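Glycerophosphoryl diester phosphodiesterase (Agrobacterium tumefaciens str. C58, PDB 3KS6) belongs to the glycerophosphoryl diester phosphodiesterase family, folds as a TIM barrel and carries a bound magnesium ion. Local coordinates at residues A[117-120]-A[121-125]; A[130-134]-A[135-139]; A[187-190]-A[191-194]. All coordinates share one frame; numbering follows the deposited sequence.

Contact 1 of 3, residues A[117-120]-A[121-125]; sequences GFVA and LVIAG
F118 and V122 meet on the buried side of the first turns of helix 118-128. The methyl CG2 of V122 lies over one face of the F118 ring, 3.6 Å from the ring centroid. It sits 17° off the ring normal, a CH-pi contact shifted slightly toward the rim. The V122 CG2 to F118 CZ distance is 3.5 Å. With CG1 of V122 anti to the backbone N (chi1 169°), CG2 is left beside that N and is turned back to the ring.

V119 and I123 form a second close pair. Their side chains run alongside each other and point the same way, with V119 CG1 3.7 Å from I123 CD1.

Helical i to i+4 bonds underlie both pairs. V122 N gives to F118 O at 2.9 Å. The first bond, L121 N to G117 O, is longer at 3.3 Å. G117 is the N-cap.

The solvent side is looser. A120, L121 and A124 are exposed there. L121 crosses F118 at about a right angle, and L121 CD2 reaches the ring edge near its plane, 3.8 Å from F118 CD1. L121 also touches a crystal neighbour, so its pose may partly reflect the lattice.

Inward, F118 and V122 rest on L38 of strand 33-40. V119 packs on E147, L148 and A151 of helix 142-151. V122 on C104 and V119 on I106 seat the helix on strand 101-106, as the crossover of the beta-alpha-beta unit that ends in strand 135-139.

Contact 2 of 3, residues A[130-134]-A[135-139]; sequences SMLER and TTFSS
Between M131 and T135 the backbone makes a short 3-10 turn at L132 and E133, then straightens into strand 135-139. The turn closes by two backbone bonds. R134 N gives to M131 O, and T135 N gives to L132 O at 3.0 Å, the latter with an N-H...O angle of 143°.

T135 adds a side-chain bond. Its OG1 donates to M131 O at 2.8 Å. That oxygen therefore has two donors, OG1 of T135 and N of R134, which come from opposite faces of the carbonyl plane. The T135 torsion explains the reach: with OG1 beside the backbone N and anti to the carbonyl carbon (chi1 -61°), the hydroxyl faces M131 O.

This turn is the link from helix to strand in a beta-alpha-beta unit of the TIM barrel. Just before it, helix 118-128 ends in a Schellman motif, with S130 as the C-prime residue at positive phi.

The F137 ring is met from two directions. L132 CD1 comes in plane at its edge, 3.7 Å from F137 CZ, and the two side chains cross at about a right angle. T135 CG2 lies over the centre of one face. L126 of helix 118-128 touches both T135 and F137.

On the M131 side, the selenomethionine methyl CE sits over the centre of the R134 guanidinium, 3.5 Å above its plane. The guanidinium is held by N101 OD1, by V100 O and by Y95 O. The M131 side chain also touches F102 of strand 101-106.

Contact 3 of 3, residues A[187-190]-A[191-194]; sequences VHID and TADA
T191 folds back on H188 and holds its carbonyl oxygen with two bonds. T191 OG1 donates to H188 O at 2.8 Å, in the carbonyl plane and on a lone pair. T191 N reaches the same H188 O at 2.9 Å, but from 48° above that plane. The hydroxyl is brought there by its torsion: OG1 stands between the backbone N and the carbonyl carbon (chi1 71°).

OG1 has a second partner, a water, which donates to T191 OG1 at 3.0 Å and accepts from H188 N. The water thus bridges the end of the strand to the turn. V187 crosses T191 obliquely, and V187 CB lies 3.6 Å from T191 OG1.

A bond from D190 N to H188 ND1, 3.0 Å long, fixes the rotation of the H188 ring. D190 N lies almost exactly in the ring plane. The ring also meets W210 edge-to-face. D190 points its carboxylate elsewhere, with OD1 accepting from Q217.

A192 is buried, its methyl against V187, with A192 CB 4.0 Å from V187 CG2. It also approaches I189, and it touches F207 and C209 of strand 206-210 and L224 of helix 215-224. A192 N gives to I189 O at 3.1 Å, completing a second tight turn bond. I189 O and A192 O both accept from K220 NZ.

D193 then starts the next helix. It is the N-cap of helix 194-202, and its OD1 accepts from L196 N. The whole is a strand-to-helix loop at the carboxyl end of barrel strand 184-188. In TIM barrels that end carries the active site, and here the H188 side chain lies about 12 Å from the magnesium ion.

The three contacts come in series along the chain. Contacts 1 and 2 are neighbours, with centres about 11 Å apart. They touch through I123 on L132 and through I123 and V122 on F137, joining helix 118-128 to strand 135-139. Contact 3 lies across the chain's centre, its centre about 31 Å from that of contact 1 and 24 Å from that of contact 2. Contacts 2 and 3 reach the same barrel sheet, where strand 156-160 pairs with both 135-139 and 184-188. Contact 2 leads into a strand and contact 3 leads out of one, so they mark the two kinds of junction that build a TIM barrel.

Contact 1 of 3, residues A[117-120]-A[121-125]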
loop_
_atom_site.group_PDB
_atom_site.type_symbol
_atom_site.label_atom_id
_atom_site.label_comp_id
_atom_site.label_asym_id
_atom_site.label_seq_id
_atom_site.Cartn_x
_atom_site.Cartn_y
_atom_site.Cartn_z
ATOM N N GLY A 117 -2.038 -2.440 19.694
ATOM C CA GLY A 117 -0.781 -1.682 19.868
ATOM C C GLY A 117 0.165 -1.568 18.685
ATOM O O GLY A 117 1.228 -0.958 18.794
ATOM N N PHE A 118 -0.230 -2.094 17.535
ATOM C CA PHE A 118 0.661 -2.188 16.415
ATOM C C PHE A 118 0.877 -0.852 15.711
ATOM O O PHE A 118 1.970 -0.590 15.249
ATOM C CB PHE A 118 0.157 -3.253 15.440
ATOM C CG PHE A 118 1.130 -3.587 14.333
ATOM C CD1 PHE A 118 2.434 -4.019 14.626
ATOM C CD2 PHE A 118 0.733 -3.515 12.989
ATOM C CE1 PHE A 118 3.318 -4.326 13.595
ATOM C CE2 PHE A 118 1.610 -3.835 11.980
ATOM C CZ PHE A 118 2.886 -4.235 12.277
ATOM N N VAL A 119 -0.163 -0.028 15.601
ATOM C CA VAL A 119 0.008 1.271 14.982
ATOM C C VAL A 119 1.114 2.044 15.729
ATOM O O VAL A 119 2.031 2.582 15.111
ATOM C CB VAL A 119 -1.334 2.051 14.932
ATOM C CG1 VAL A 119 -1.078 3.565 14.725
ATOM C CG2 VAL A 119 -2.257 1.403 13.865
ATOM N N ALA A 120 1.091 1.991 17.068
ATOM C CA ALA A 120 2.145 2.637 17.874
ATOM C C ALA A 120 3.541 2.076 17.546
ATOM O O ALA A 120 4.502 2.844 17.403
ATOM C CB ALA A 120 1.844 2.500 19.386
ATOM N N LEU A 121 3.652 0.747 17.442
ATOM C CA LEU A 121 4.927 0.087 17.102
ATOM C C LEU A 121 5.456 0.516 15.741
ATOM O O LEU A 121 6.673 0.705 15.536
ATOM C CB LEU A 121 4.762 -1.429 16.988
ATOM C CG LEU A 121 5.292 -2.488 17.930
ATOM C CD1 LEU A 121 4.384 -2.545 19.175
ATOM C CD2 LEU A 121 5.328 -3.859 17.126
ATOM N N VAL A 122 4.545 0.559 14.781
ATOM C CA VAL A 122 4.935 0.931 13.423
ATOM C C VAL A 122 5.432 2.382 13.377
ATOM O O VAL A 122 6.485 2.660 12.788
ATOM C CB VAL A 122 3.793 0.672 12.378
ATOM C CG1 VAL A 122 4.159 1.349 11.007
ATOM C CG2 VAL A 122 3.489 -0.834 12.221
ATOM N N ILE A 123 4.686 3.293 13.988
ATOM C CA ILE A 123 5.055 4.715 14.005
ATOM C C ILE A 123 6.436 4.870 14.687
ATOM O O ILE A 123 7.309 5.550 14.184
ATOM C CB ILE A 123 3.971 5.584 14.685
ATOM C CG1 ILE A 123 2.713 5.658 13.800
ATOM C CG2 ILE A 123 4.517 6.991 14.995
ATOM C CD1 ILE A 123 1.509 6.187 14.514
ATOM N N ALA A 124 6.651 4.149 15.793
ATOM C CA ALA A 124 7.954 4.173 16.491
ATOM C C ALA A 124 9.087 3.644 15.639
ATOM O O ALA A 124 10.175 4.196 15.615
ATOM C CB ALA A 124 7.861 3.377 17.809
ATOM N N GLY A 125 8.848 2.559 14.930
ATOM C CA GLY A 125 9.857 2.003 14.044
ATOM C C GLY A 125 10.194 2.936 12.909
ATOM O O GLY A 125 11.371 3.086 12.554
#

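Contact 2 of 3, residues A[130-134]-A[135-139]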
loop_
_atom_site.group_PDB
_atom_site.type_symbol
_atom_site.label_atom_id
_atom_site.label_comp_id
_atom_site.label_asym_id
_atom_site.label_seq_id
_atom_site.Cartn_x
_atom_site.Cartn_y
_atom_site.Cartn_z
ATOM N N SER A 130 13.912 7.332 10.692
ATOM C CA SER A 130 13.650 8.617 10.051
ATOM C C SER A 130 12.870 8.517 8.749
ATOM O O SER A 130 13.176 9.224 7.777
ATOM C CB SER A 130 14.953 9.373 9.820
ATOM O OG SER A 130 15.636 9.565 11.052
HETATM N N MSE A 131 11.869 7.645 8.730
HETATM C CA MSE A 131 11.006 7.505 7.558
HETATM C C MSE A 131 9.566 7.969 7.807
HETATM O O MSE A 131 8.784 8.005 6.854
HETATM C CB MSE A 131 11.019 6.068 7.042
HETATM C CG MSE A 131 12.341 5.632 6.448
HETATM SE SE MSE A 131 12.789 6.683 4.863
HETATM C CE MSE A 131 11.302 6.229 3.725
ATOM N N LEU A 132 9.192 8.342 9.040
ATOM C CA LEU A 132 7.813 8.730 9.312
ATOM C C LEU A 132 7.364 9.880 8.437
ATOM O O LEU A 132 6.267 9.862 7.905
ATOM C CB LEU A 132 7.602 9.151 10.775
ATOM C CG LEU A 132 6.145 9.406 11.204
ATOM C CD1 LEU A 132 5.264 8.186 10.945
ATOM C CD2 LEU A 132 6.079 9.845 12.684
ATOM N N GLU A 133 8.219 10.896 8.311
ATOM C CA GLU A 133 7.878 12.086 7.534
ATOM C C GLU A 133 7.818 11.836 6.040
ATOM O O GLU A 133 7.422 12.728 5.289
ATOM C CB GLU A 133 8.830 13.248 7.860
ATOM C CG GLU A 133 8.763 13.684 9.345
ATOM C CD GLU A 133 7.309 13.830 9.869
ATOM O OE1 GLU A 133 6.496 14.593 9.269
ATOM O OE2 GLU A 133 6.984 13.163 10.882
ATOM N N ARG A 134 8.206 10.642 5.611
ATOM C CA ARG A 134 8.057 10.243 4.225
ATOM C C ARG A 134 7.019 9.149 4.053
ATOM O O ARG A 134 7.037 8.443 3.062
ATOM C CB ARG A 134 9.385 9.771 3.676
ATOM C CG ARG A 134 10.458 10.867 3.651
ATOM C CD ARG A 134 11.854 10.309 3.338
ATOM N NE ARG A 134 11.911 9.457 2.163
ATOM C CZ ARG A 134 12.962 8.730 1.808
ATOM N NH1 ARG A 134 14.080 8.747 2.527
ATOM N NH2 ARG A 134 12.883 7.987 0.720
ATOM N N THR A 135 6.093 9.023 4.990
ATOM C CA THR A 135 5.120 7.933 4.934
ATOM C C THR A 135 3.670 8.445 4.864
ATOM O O THR A 135 3.293 9.420 5.548
ATOM C CB THR A 135 5.265 7.000 6.166
ATOM O OG1 THR A 135 6.565 6.430 6.164
ATOM C CG2 THR A 135 4.228 5.852 6.128
ATOM N N THR A 136 2.899 7.800 3.992
ATOM C CA THR A 136 1.427 7.887 3.958
ATOM C C THR A 136 0.916 6.546 4.462
ATOM O O THR A 136 1.465 5.503 4.111
ATOM C CB THR A 136 0.919 8.108 2.499
ATOM O OG1 THR A 136 1.172 9.465 2.116
ATOM C CG2 THR A 136 -0.568 7.814 2.357
ATOM N N PHE A 137 -0.142 6.560 5.268
ATOM C CA PHE A 137 -0.696 5.335 5.815
ATOM C C PHE A 137 -2.023 4.993 5.161
ATOM O O PHE A 137 -2.841 5.870 4.884
ATOM C CB PHE A 137 -0.931 5.444 7.333
ATOM C CG PHE A 137 0.340 5.599 8.118
ATOM C CD1 PHE A 137 1.045 4.476 8.541
ATOM C CD2 PHE A 137 0.803 6.853 8.453
ATOM C CE1 PHE A 137 2.201 4.616 9.282
ATOM C CE2 PHE A 137 1.995 7.007 9.185
ATOM C CZ PHE A 137 2.666 5.877 9.626
ATOM N N SER A 138 -2.266 3.701 4.995
ATOM C CA SER A 138 -3.510 3.242 4.374
ATOM C C SER A 138 -4.033 2.037 5.166
ATOM O O SER A 138 -3.270 1.401 5.860
ATOM C CB SER A 138 -3.249 2.789 2.945
ATOM O OG SER A 138 -2.371 1.673 2.897
ATOM N N SER A 139 -5.337 1.773 5.073
ATOM C CA SER A 139 -5.908 0.563 5.668
ATOM C C SER A 139 -7.272 0.364 5.114
ATOM O O SER A 139 -7.929 1.357 4.765
ATOM C CB SER A 139 -6.067 0.732 7.177
ATOM O OG SER A 139 -6.453 -0.471 7.784
#

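Contact 3 of 3, residues A[187-190]-A[191-194]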
loop_
_atom_site.group_PDB
_atom_site.type_symbol
_atom_site.label_atom_id
_atom_site.label_comp_id
_atom_site.label_asym_id
_atom_site.label_seq_id
_atom_site.Cartn_x
_atom_site.Cartn_y
_atom_site.Cartn_z
ATOM N N VAL A 187 -10.079 3.146 -4.220
ATOM C CA VAL A 187 -10.951 2.074 -4.686
ATOM C C VAL A 187 -10.221 1.189 -5.703
ATOM O O VAL A 187 -9.284 1.649 -6.421
ATOM C CB VAL A 187 -12.304 2.639 -5.310
ATOM C CG1 VAL A 187 -12.986 3.638 -4.339
ATOM C CG2 VAL A 187 -12.093 3.312 -6.683
ATOM N N HIS A 188 -10.661 -0.082 -5.812
ATOM C CA HIS A 188 -10.184 -0.980 -6.870
ATOM C C HIS A 188 -10.421 -0.302 -8.220
ATOM O O HIS A 188 -11.502 0.212 -8.472
ATOM C CB HIS A 188 -10.957 -2.289 -6.835
ATOM C CG HIS A 188 -10.348 -3.400 -7.640
ATOM N ND1 HIS A 188 -10.217 -3.364 -9.017
ATOM C CD2 HIS A 188 -9.836 -4.585 -7.249
ATOM C CE1 HIS A 188 -9.631 -4.476 -9.430
ATOM N NE2 HIS A 188 -9.396 -5.237 -8.380
ATOM N N ILE A 189 -9.419 -0.327 -9.096
ATOM C CA ILE A 189 -9.515 0.332 -10.403
ATOM C C ILE A 189 -10.746 -0.109 -11.186
ATOM O O ILE A 189 -11.364 0.684 -11.884
ATOM C CB ILE A 189 -8.192 0.078 -11.246
ATOM C CG1 ILE A 189 -8.166 0.900 -12.544
ATOM C CG2 ILE A 189 -7.971 -1.406 -11.514
ATOM C CD1 ILE A 189 -8.411 2.355 -12.362
ATOM N N ASP A 190 -11.111 -1.384 -11.083
ATOM C CA ASP A 190 -12.272 -1.901 -11.826
ATOM C C ASP A 190 -13.609 -1.353 -11.321
ATOM O O ASP A 190 -14.597 -1.513 -12.012
ATOM C CB ASP A 190 -12.308 -3.440 -11.848
ATOM C CG ASP A 190 -11.157 -4.071 -12.643
ATOM O OD1 ASP A 190 -10.522 -3.383 -13.479
ATOM O OD2 ASP A 190 -10.921 -5.271 -12.403
ATOM N N THR A 191 -13.635 -0.735 -10.130
ATOM C CA THR A 191 -14.812 -0.063 -9.603
ATOM C C THR A 191 -14.828 1.464 -9.799
ATOM O O THR A 191 -15.793 2.144 -9.459
ATOM C CB THR A 191 -15.038 -0.406 -8.118
ATOM O OG1 THR A 191 -14.034 0.219 -7.297
ATOM C CG2 THR A 191 -15.051 -1.934 -7.913
ATOM N N ALA A 192 -13.773 2.013 -10.376
ATOM C CA ALA A 192 -13.660 3.426 -10.599
ATOM C C ALA A 192 -14.282 3.786 -11.931
ATOM O O ALA A 192 -14.245 2.993 -12.873
ATOM C CB ALA A 192 -12.157 3.844 -10.612
ATOM N N ASP A 193 -14.781 5.008 -11.996
ATOM C CA ASP A 193 -15.259 5.629 -13.203
ATOM C C ASP A 193 -15.404 7.122 -12.954
ATOM O O ASP A 193 -15.274 7.584 -11.797
ATOM C CB ASP A 193 -16.549 4.964 -13.675
ATOM C CG ASP A 193 -17.647 4.990 -12.640
ATOM O OD1 ASP A 193 -17.895 6.048 -12.045
ATOM O OD2 ASP A 193 -18.293 3.939 -12.431
ATOM N N ALA A 194 -15.654 7.876 -14.023
ATOM C CA ALA A 194 -15.770 9.341 -13.943
ATOM C C ALA A 194 -16.801 9.821 -12.930
ATOM O O ALA A 194 -16.564 10.793 -12.221
ATOM C CB ALA A 194 -16.111 9.935 -15.349
HETATM O O HOH W 1 -13.147 -0.878 -4.608
#